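Beta-L-arabinobiosidase (PDB 5MQR) probably cleaves L-arabinofuranose-containing linkages of plant pectin as a glycosidase of a gut bacterium, with sialidase activity only tentatively assigned. Local coordinates at residues 652-660 with 720-728; 237-245 with 288-296. All coordinates share one frame; numbering follows the deposited sequence.

Contact 1 (652-660 with 720-728); sequences EWMEENIPL and RWLRDPKYL
The Tyr727 ring is covered on one face by the indole edge of Trp653 and on the opposite face by CG of Lys726. Trp653 NE1 comes within 3.4 Å of Tyr727 CZ. This is an offset edge-to-face pair, with planes at 66°. Asn657 OD1 and a water lie at the edge of the Tyr727 ring. ND2 of Asn657 sits over one face of the Trp653 ring, near its rim. The far end of the indole meets Leu722, with Trp653 CH2 3.6 Å from Leu722 CD2.

The Asn657 amide is gripped at both ends. Asn657 OD1 accepts from Asp724 N at 3.0 Å. Asn657 ND2 donates to Trp653 O (3.0 Å) and to the edge water, which also bonds Glu656 OE1 and Tyr727 OH. With CG beside its backbone N (chi1 -74°), the amide can reach both ways. Replacing Asn657 with an alanine is likely to leave Asp724 N and the water each short of a partner and to open a gap beside Trp653.

The backbone adds Arg723 N to Asn657 O, 2.9 Å. A second water bridges Glu656 O and Arg723 NE, while the Arg723 guanidinium goes on to Asn1065 and Asn1058 O. Asp724 OD1 accepts from Lys726 N, a capping bond. The contact joins the C-terminal end of helix 647-657 to the capped turn leading into the next helix, within the MGH1-like glycoside hydrolase region.

Contact 2 (237-245 with 288-296); sequences DNPLYMMQW and EDGGHTWAE
Two CH-pi contacts cross the interface. Pro239 CG lies over one face of the His292 ring, 3.9 Å from its centroid and 14° off the normal. Met243, a selenomethionine, puts CE over one face of the Trp294 indole, 3.8 Å from the centroid of the five-membered ring. Met243 SE stands obliquely, 4.5 Å from the centroid of the Trp294 five-membered ring, a Met-aromatic contact. The Met243 chain is bent at chi2 (-63°) and chi3 (-78°), and this folds the methyl back onto the indole.

Apolar contact is added by Leu240, whose CD2 meets the edge of the indole, 4.3 Å from Trp294 CZ2. The same methyl packs on Gly291 CA. A side chain on Gly291 would run into it, and the backbone angles there call for glycine as well.

Ser287, Asp289, Gly291, Thr293 and Trp294 follow the Asp-box pattern of sialidases and BNR repeats, here in the turn between strands 283-287 and 299-300 of a four-stranded propeller blade.

Hydrogen bonds hold each side in shape. Asp289 OD1 takes Thr293 N on its syn lone pair, and Asp289 OD2 accepts from Thr293 OG1 at 2.8 Å. Ser287 OG bonds Gly291 N and Thr293 O. Trp294 NE1 gives a weak bond to Gly291 O. On the other segment, Gln244 NE2 donates to Leu240 O, 3.0 Å, and Asn238 OD1 caps helix 239-242 through a weak bond from Leu240 N.

Overall arrangement
Contacts 1 and 2 lie on opposite sides of the centre of the chain. Their centres are 59 Å apart, and their nearest atoms are about 41 Å apart, so they do not touch. They follow in series: contact 2 closes before contact 1 opens. Contact 2 joins a short helix to a blade turn in the propeller part of the chain. Contact 1 belongs to the helical C-terminal part, nearer the middle of the molecule, about 24 Å from the chain centre against about 36 Å for contact 2. A bound calcium ion lies about 11 Å from the Leu240 side chain, too far for direct coordination. No residue of either contact is among the ligands of the calcium site formed by Asp452, Asp454, Asp457 and Glu597.

Contact 1 (652-660 with 720-728)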
loop_
_atom_site.group_PDB
_atom_site.type_symbol
_atom_site.label_atom_id
_atom_site.label_comp_id
_atom_site.label_asym_id
_atom_site.label_seq_id
_atom_site.Cartn_x
_atom_site.Cartn_y
_atom_site.Cartn_z
ATOM N N GLU A 652 23.917 -2.899 -8.787
ATOM C CA GLU A 652 23.278 -4.063 -9.428
ATOM C C GLU A 652 23.227 -5.259 -8.465
ATOM O O GLU A 652 22.171 -5.900 -8.314
ATOM C CB GLU A 652 23.993 -4.434 -10.733
ATOM C CG GLU A 652 23.499 -5.719 -11.393
ATOM C CD GLU A 652 24.133 -5.956 -12.771
ATOM O OE1 GLU A 652 25.375 -5.835 -12.908
ATOM O OE2 GLU A 652 23.378 -6.262 -13.730
ATOM N N TRP A 653 24.356 -5.545 -7.816
ATOM C CA TRP A 653 24.402 -6.577 -6.796
ATOM C C TRP A 653 23.378 -6.304 -5.684
ATOM O O TRP A 653 22.685 -7.226 -5.264
ATOM C CB TRP A 653 25.816 -6.720 -6.231
ATOM C CG TRP A 653 25.946 -7.771 -5.146
ATOM C CD1 TRP A 653 26.301 -9.087 -5.301
ATOM C CD2 TRP A 653 25.710 -7.584 -3.753
ATOM N NE1 TRP A 653 26.315 -9.718 -4.077
ATOM C CE2 TRP A 653 25.944 -8.820 -3.115
ATOM C CE3 TRP A 653 25.320 -6.493 -2.982
ATOM C CZ2 TRP A 653 25.808 -8.987 -1.754
ATOM C CZ3 TRP A 653 25.193 -6.660 -1.619
ATOM C CH2 TRP A 653 25.435 -7.899 -1.019
HETATM N N MSE A 654 23.275 -5.061 -5.223
HETATM C CA MSE A 654 22.312 -4.725 -4.152
HETATM C C MSE A 654 20.900 -4.988 -4.618
HETATM O O MSE A 654 20.112 -5.613 -3.910
HETATM C CB MSE A 654 22.464 -3.271 -3.673
HETATM C CG MSE A 654 23.685 -3.119 -2.768
HETATM SE SE MSE A 654 24.288 -1.248 -2.668
HETATM C CE MSE A 654 22.879 -0.636 -1.446
ATOM N N GLU A 655 20.572 -4.529 -5.823
ATOM C CA GLU A 655 19.245 -4.729 -6.378
ATOM C C GLU A 655 18.837 -6.222 -6.414
ATOM O O GLU A 655 17.695 -6.549 -6.133
ATOM C CB GLU A 655 19.147 -4.100 -7.774
ATOM C CG GLU A 655 17.738 -4.124 -8.333
ATOM C CD GLU A 655 17.579 -3.510 -9.730
ATOM O OE1 GLU A 655 18.562 -3.274 -10.474
ATOM O OE2 GLU A 655 16.415 -3.295 -10.088
ATOM N N GLU A 656 19.777 -7.106 -6.732
ATOM C CA GLU A 656 19.559 -8.574 -6.726
ATOM C C GLU A 656 19.439 -9.173 -5.330
ATOM O O GLU A 656 18.752 -10.160 -5.166
ATOM C CB GLU A 656 20.719 -9.323 -7.426
ATOM C CG GLU A 656 20.647 -9.347 -8.937
ATOM C CD GLU A 656 21.986 -9.633 -9.650
ATOM O OE1 GLU A 656 22.931 -10.196 -9.028
ATOM O OE2 GLU A 656 22.097 -9.272 -10.858
ATOM N N ASN A 657 20.131 -8.606 -4.344
ATOM C CA ASN A 657 20.321 -9.272 -3.062
ATOM C C ASN A 657 19.680 -8.673 -1.844
ATOM O O ASN A 657 19.394 -9.413 -0.926
ATOM C CB ASN A 657 21.804 -9.458 -2.821
ATOM C CG ASN A 657 22.359 -10.549 -3.675
ATOM O OD1 ASN A 657 22.174 -11.723 -3.363
ATOM N ND2 ASN A 657 22.970 -10.182 -4.805
ATOM N N ILE A 658 19.448 -7.364 -1.797
ATOM C CA ILE A 658 19.044 -6.787 -0.527
ATOM C C ILE A 658 17.548 -6.645 -0.314
ATOM O O ILE A 658 16.823 -6.256 -1.231
ATOM C CB ILE A 658 19.790 -5.489 -0.197
ATOM C CG1 ILE A 658 19.463 -4.327 -1.122
ATOM C CG2 ILE A 658 21.290 -5.746 -0.188
ATOM C CD1 ILE A 658 19.771 -2.998 -0.465
ATOM N N PRO A 659 17.072 -6.964 0.912
ATOM C CA PRO A 659 15.760 -6.459 1.261
ATOM C C PRO A 659 15.781 -4.939 1.201
ATOM O O PRO A 659 16.847 -4.312 1.376
ATOM C CB PRO A 659 15.536 -6.976 2.699
ATOM C CG PRO A 659 16.446 -8.156 2.817
ATOM C CD PRO A 659 17.641 -7.783 1.996
ATOM N N LEU A 660 14.638 -4.341 0.921
ATOM C CA LEU A 660 14.557 -2.884 0.840
ATOM C C LEU A 660 13.885 -2.293 2.072
ATOM O O LEU A 660 12.968 -2.895 2.619
ATOM C CB LEU A 660 13.815 -2.471 -0.426
ATOM C CG LEU A 660 14.430 -2.947 -1.756
ATOM C CD1 LEU A 660 13.484 -2.637 -2.914
ATOM C CD2 LEU A 660 15.797 -2.339 -2.035
ATOM N N ARG A 720 22.682 -13.595 6.155
ATOM C CA ARG A 720 21.583 -14.543 5.946
ATOM C C ARG A 720 20.396 -13.909 5.217
ATOM O O ARG A 720 19.565 -14.637 4.689
ATOM C CB ARG A 720 21.138 -15.194 7.256
ATOM C CG ARG A 720 20.445 -14.248 8.232
ATOM C CD ARG A 720 20.191 -14.930 9.568
ATOM N NE ARG A 720 19.799 -13.962 10.601
ATOM C CZ ARG A 720 19.066 -14.243 11.684
ATOM N NH1 ARG A 720 18.588 -15.466 11.882
ATOM N NH2 ARG A 720 18.777 -13.278 12.564
ATOM N N TRP A 721 20.342 -12.569 5.179
ATOM C CA TRP A 721 19.267 -11.818 4.521
ATOM C C TRP A 721 19.465 -11.569 3.037
ATOM O O TRP A 721 18.544 -11.097 2.366
ATOM C CB TRP A 721 19.018 -10.483 5.252
ATOM C CG TRP A 721 18.670 -10.708 6.671
ATOM C CD1 TRP A 721 19.496 -10.546 7.745
ATOM C CD2 TRP A 721 17.431 -11.207 7.191
ATOM N NE1 TRP A 721 18.842 -10.880 8.896
ATOM C CE2 TRP A 721 17.575 -11.302 8.586
ATOM C CE3 TRP A 721 16.210 -11.583 6.612
ATOM C CZ2 TRP A 721 16.558 -11.754 9.413
ATOM C CZ3 TRP A 721 15.196 -12.034 7.436
ATOM C CH2 TRP A 721 15.377 -12.112 8.836
ATOM N N LEU A 722 20.656 -11.872 2.527
ATOM C CA LEU A 722 20.953 -11.720 1.113
ATOM C C LEU A 722 20.178 -12.770 0.338
ATOM O O LEU A 722 20.201 -13.949 0.681
ATOM C CB LEU A 722 22.448 -11.871 0.837
ATOM C CG LEU A 722 23.403 -10.907 1.525
ATOM C CD1 LEU A 722 24.819 -11.303 1.167
ATOM C CD2 LEU A 722 23.113 -9.454 1.179
ATOM N N ARG A 723 19.529 -12.343 -0.738
ATOM C CA ARG A 723 18.546 -13.176 -1.424
ATOM C C ARG A 723 19.193 -14.278 -2.253
ATOM O O ARG A 723 18.649 -15.361 -2.338
ATOM C CB ARG A 723 17.630 -12.310 -2.304
ATOM C CG ARG A 723 16.699 -11.363 -1.523
ATOM C CD ARG A 723 15.852 -10.514 -2.474
ATOM N NE ARG A 723 15.019 -11.421 -3.260
ATOM C CZ ARG A 723 13.801 -11.836 -2.924
ATOM N NH1 ARG A 723 13.194 -11.384 -1.822
ATOM N NH2 ARG A 723 13.186 -12.719 -3.698
ATOM N N ASP A 724 20.335 -13.999 -2.891
ATOM C CA ASP A 724 21.015 -15.022 -3.677
ATOM C C ASP A 724 21.837 -15.893 -2.708
ATOM O O ASP A 724 22.780 -15.409 -2.089
ATOM C CB ASP A 724 21.887 -14.402 -4.764
ATOM C CG ASP A 724 22.450 -15.425 -5.743
ATOM O OD1 ASP A 724 22.482 -16.634 -5.465
ATOM O OD2 ASP A 724 22.902 -14.995 -6.819
ATOM N N PRO A 725 21.469 -17.178 -2.578
ATOM C CA PRO A 725 22.129 -17.986 -1.561
ATOM C C PRO A 725 23.565 -18.357 -1.876
ATOM O O PRO A 725 24.255 -18.829 -0.966
ATOM C CB PRO A 725 21.256 -19.254 -1.483
ATOM C CG PRO A 725 20.620 -19.360 -2.830
ATOM C CD PRO A 725 20.404 -17.937 -3.281
ATOM N N LYS A 726 24.029 -18.172 -3.117
ATOM C CA LYS A 726 25.355 -18.691 -3.486
ATOM C C LYS A 726 26.500 -18.077 -2.681
ATOM O O LYS A 726 27.458 -18.771 -2.393
ATOM C CB LYS A 726 25.628 -18.593 -4.995
ATOM C CG LYS A 726 25.892 -17.181 -5.496
ATOM C CD LYS A 726 26.116 -17.153 -7.004
ATOM C CE LYS A 726 26.434 -15.728 -7.439
ATOM N NZ LYS A 726 26.463 -15.556 -8.907
ATOM N N TYR A 727 26.380 -16.809 -2.289
ATOM C CA TYR A 727 27.439 -16.097 -1.546
ATOM C C TYR A 727 27.694 -16.734 -0.186
ATOM O O TYR A 727 28.816 -17.194 0.114
ATOM C CB TYR A 727 27.129 -14.573 -1.392
ATOM C CG TYR A 727 26.953 -13.914 -2.746
ATOM C CD1 TYR A 727 28.046 -13.739 -3.602
ATOM C CD2 TYR A 727 25.688 -13.557 -3.203
ATOM C CE1 TYR A 727 27.889 -13.177 -4.865
ATOM C CE2 TYR A 727 25.509 -13.025 -4.475
ATOM C CZ TYR A 727 26.613 -12.834 -5.298
ATOM O OH TYR A 727 26.449 -12.300 -6.529
ATOM N N LEU A 728 26.652 -16.762 0.631
ATOM C CA LEU A 728 26.761 -17.312 1.967
ATOM C C LEU A 728 26.972 -18.856 1.980
ATOM O O LEU A 728 27.687 -19.383 2.841
ATOM C CB LEU A 728 25.560 -16.900 2.802
ATOM C CG LEU A 728 25.695 -17.195 4.297
ATOM C CD1 LEU A 728 27.001 -16.677 4.913
ATOM C CD2 LEU A 728 24.484 -16.576 4.973
HETATM O O HOH W 1 23.860 -11.821 -7.075
HETATM O O HOH W 2 16.434 -11.601 -5.679
#

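Contact 2 (237-245 with 288-296)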
loop_
_atom_site.group_PDB
_atom_site.type_symbol
_atom_site.label_atom_id
_atom_site.label_comp_id
_atom_site.label_asym_id
_atom_site.label_seq_id
_atom_site.Cartn_x
_atom_site.Cartn_y
_atom_site.Cartn_z
ATOM N N ASP A 237 -34.818 22.149 10.301
ATOM C CA ASP A 237 -33.958 22.547 11.421
ATOM C C ASP A 237 -32.504 22.167 11.225
ATOM O O ASP A 237 -31.701 22.372 12.122
ATOM C CB ASP A 237 -34.481 21.954 12.744
ATOM C CG ASP A 237 -35.893 22.462 13.127
ATOM O OD1 ASP A 237 -36.376 23.502 12.603
ATOM O OD2 ASP A 237 -36.532 21.789 13.970
ATOM N N ASN A 238 -32.142 21.623 10.067
ATOM C CA ASN A 238 -30.784 21.222 9.830
ATOM C C ASN A 238 -30.117 22.187 8.828
ATOM O O ASN A 238 -30.398 22.141 7.631
ATOM C CB ASN A 238 -30.756 19.797 9.302
ATOM C CG ASN A 238 -29.367 19.215 9.277
ATOM O OD1 ASN A 238 -28.405 19.890 8.940
ATOM N ND2 ASN A 238 -29.253 17.955 9.654
ATOM N N PRO A 239 -29.209 23.045 9.307
ATOM C CA PRO A 239 -28.594 24.029 8.407
ATOM C C PRO A 239 -27.822 23.434 7.249
ATOM O O PRO A 239 -27.790 24.051 6.198
ATOM C CB PRO A 239 -27.646 24.810 9.324
ATOM C CG PRO A 239 -27.334 23.854 10.433
ATOM C CD PRO A 239 -28.616 23.099 10.660
ATOM N N LEU A 240 -27.256 22.241 7.419
ATOM C CA LEU A 240 -26.590 21.550 6.319
ATOM C C LEU A 240 -27.533 21.243 5.138
ATOM O O LEU A 240 -27.094 21.195 3.989
ATOM C CB LEU A 240 -25.917 20.260 6.788
ATOM C CG LEU A 240 -24.861 20.413 7.879
ATOM C CD1 LEU A 240 -24.240 19.057 8.125
ATOM C CD2 LEU A 240 -23.798 21.437 7.500
ATOM N N TYR A 241 -28.807 21.023 5.434
ATOM C CA TYR A 241 -29.821 20.835 4.407
ATOM C C TYR A 241 -30.295 22.174 3.829
ATOM O O TYR A 241 -30.529 22.264 2.625
ATOM C CB TYR A 241 -30.982 19.955 4.932
ATOM C CG TYR A 241 -30.584 18.495 4.906
ATOM C CD1 TYR A 241 -29.686 17.968 5.842
ATOM C CD2 TYR A 241 -31.027 17.662 3.888
ATOM C CE1 TYR A 241 -29.293 16.632 5.788
ATOM C CE2 TYR A 241 -30.646 16.338 3.820
ATOM C CZ TYR A 241 -29.780 15.821 4.767
ATOM O OH TYR A 241 -29.400 14.496 4.652
HETATM N N MSE A 242 -30.388 23.224 4.648
HETATM C CA MSE A 242 -30.777 24.557 4.127
HETATM C C MSE A 242 -29.720 25.110 3.174
HETATM O O MSE A 242 -30.064 25.735 2.161
HETATM C CB MSE A 242 -31.090 25.539 5.240
HETATM C CG MSE A 242 -32.208 25.074 6.164
HETATM SE SE MSE A 242 -33.863 24.784 5.173
HETATM C CE MSE A 242 -33.711 22.848 4.859
HETATM N N MSE A 243 -28.444 24.812 3.429
HETATM C CA MSE A 243 -27.356 25.173 2.516
HETATM C C MSE A 243 -27.503 24.588 1.135
HETATM O O MSE A 243 -26.928 25.112 0.176
HETATM C CB MSE A 243 -26.003 24.708 3.039
HETATM C CG MSE A 243 -25.563 25.445 4.302
HETATM SE SE MSE A 243 -25.307 27.376 4.009
HETATM C CE MSE A 243 -23.553 27.169 3.129
ATOM N N GLN A 244 -28.258 23.497 1.018
ATOM C CA GLN A 244 -28.469 22.819 -0.261
ATOM C C GLN A 244 -29.786 23.177 -0.903
ATOM O O GLN A 244 -30.180 22.546 -1.867
ATOM C CB GLN A 244 -28.372 21.303 -0.072
ATOM C CG GLN A 244 -27.044 20.855 0.512
ATOM C CD GLN A 244 -26.986 19.361 0.760
ATOM O OE1 GLN A 244 -26.960 18.563 -0.184
ATOM N NE2 GLN A 244 -26.989 18.970 2.040
ATOM N N TRP A 245 -30.475 24.156 -0.345
ATOM C CA TRP A 245 -31.716 24.693 -0.898
ATOM C C TRP A 245 -31.549 26.114 -1.459
ATOM O O TRP A 245 -32.500 26.679 -1.981
ATOM C CB TRP A 245 -32.779 24.759 0.196
ATOM C CG TRP A 245 -33.444 23.457 0.593
ATOM C CD1 TRP A 245 -33.030 22.173 0.323
ATOM C CD2 TRP A 245 -34.618 23.340 1.399
ATOM N NE1 TRP A 245 -33.906 21.269 0.892
ATOM C CE2 TRP A 245 -34.877 21.962 1.569
ATOM C CE3 TRP A 245 -35.475 24.273 2.001
ATOM C CZ2 TRP A 245 -35.972 21.496 2.300
ATOM C CZ3 TRP A 245 -36.561 23.815 2.726
ATOM C CH2 TRP A 245 -36.808 22.439 2.866
ATOM N N GLU A 288 -17.405 25.933 12.124
ATOM C CA GLU A 288 -17.083 25.460 13.466
ATOM C C GLU A 288 -18.323 25.364 14.349
ATOM O O GLU A 288 -18.205 25.001 15.495
ATOM C CB GLU A 288 -16.058 26.405 14.106
ATOM C CG GLU A 288 -14.761 26.478 13.308
ATOM C CD GLU A 288 -13.682 27.338 13.931
ATOM O OE1 GLU A 288 -14.012 28.290 14.665
ATOM O OE2 GLU A 288 -12.500 27.063 13.644
ATOM N N ASP A 289 -19.507 25.674 13.827
ATOM C CA ASP A 289 -20.729 25.712 14.641
ATOM C C ASP A 289 -21.838 24.820 14.051
ATOM O O ASP A 289 -23.017 25.103 14.204
ATOM C CB ASP A 289 -21.176 27.175 14.856
ATOM C CG ASP A 289 -21.635 27.874 13.567
ATOM O OD1 ASP A 289 -21.542 27.299 12.454
ATOM O OD2 ASP A 289 -22.133 29.020 13.665
ATOM N N GLY A 290 -21.441 23.741 13.388
ATOM C CA GLY A 290 -22.378 22.829 12.719
ATOM C C GLY A 290 -23.129 23.364 11.504
ATOM O O GLY A 290 -24.241 22.907 11.220
ATOM N N GLY A 291 -22.540 24.325 10.789
ATOM C CA GLY A 291 -23.073 24.813 9.526
ATOM C C GLY A 291 -23.948 26.043 9.578
ATOM O O GLY A 291 -24.473 26.440 8.549
ATOM N N HIS A 292 -24.124 26.655 10.747
ATOM C CA HIS A 292 -24.882 27.918 10.833
ATOM C C HIS A 292 -24.082 29.112 10.274
ATOM O O HIS A 292 -24.691 30.037 9.714
ATOM C CB HIS A 292 -25.322 28.232 12.283
ATOM C CG HIS A 292 -26.298 27.247 12.854
ATOM N ND1 HIS A 292 -27.642 27.254 12.534
ATOM C CD2 HIS A 292 -26.123 26.220 13.718
ATOM C CE1 HIS A 292 -28.254 26.281 13.185
ATOM N NE2 HIS A 292 -27.355 25.642 13.914
ATOM N N THR A 293 -22.749 29.116 10.462
ATOM C CA THR A 293 -21.869 30.180 9.938
ATOM C C THR A 293 -20.613 29.590 9.297
ATOM O O THR A 293 -20.128 28.522 9.694
ATOM C CB THR A 293 -21.440 31.219 11.001
ATOM O OG1 THR A 293 -20.596 30.587 11.962
ATOM C CG2 THR A 293 -22.648 31.851 11.702
ATOM N N TRP A 294 -20.099 30.311 8.297
ATOM C CA TRP A 294 -19.052 29.815 7.401
ATOM C C TRP A 294 -17.943 30.828 7.266
ATOM O O TRP A 294 -18.198 32.027 7.261
ATOM C CB TRP A 294 -19.662 29.489 6.042
ATOM C CG TRP A 294 -20.608 28.317 6.136
ATOM C CD1 TRP A 294 -21.971 28.366 6.327
ATOM C CD2 TRP A 294 -20.270 26.931 6.077
ATOM N NE1 TRP A 294 -22.488 27.093 6.386
ATOM C CE2 TRP A 294 -21.466 26.197 6.239
ATOM C CE3 TRP A 294 -19.069 26.232 5.911
ATOM C CZ2 TRP A 294 -21.501 24.812 6.227
ATOM C CZ3 TRP A 294 -19.111 24.848 5.906
ATOM C CH2 TRP A 294 -20.331 24.155 6.051
ATOM N N ALA A 295 -16.715 30.343 7.182
ATOM C CA ALA A 295 -15.564 31.229 7.105
ATOM C C ALA A 295 -15.540 31.937 5.747
ATOM O O ALA A 295 -15.778 31.314 4.711
ATOM C CB ALA A 295 -14.260 30.470 7.346
ATOM N N GLU A 296 -15.314 33.251 5.806
ATOM C CA GLU A 296 -15.059 34.127 4.668
ATOM C C GLU A 296 -13.537 34.438 4.614
ATOM O O GLU A 296 -12.826 34.279 5.626
ATOM C CB GLU A 296 -15.868 35.418 4.805
ATOM C CG GLU A 296 -17.392 35.222 4.899
ATOM C CD GLU A 296 -18.091 34.893 3.563
ATOM O OE1 GLU A 296 -17.389 34.750 2.530
ATOM O OE2 GLU A 296 -19.352 34.788 3.519
#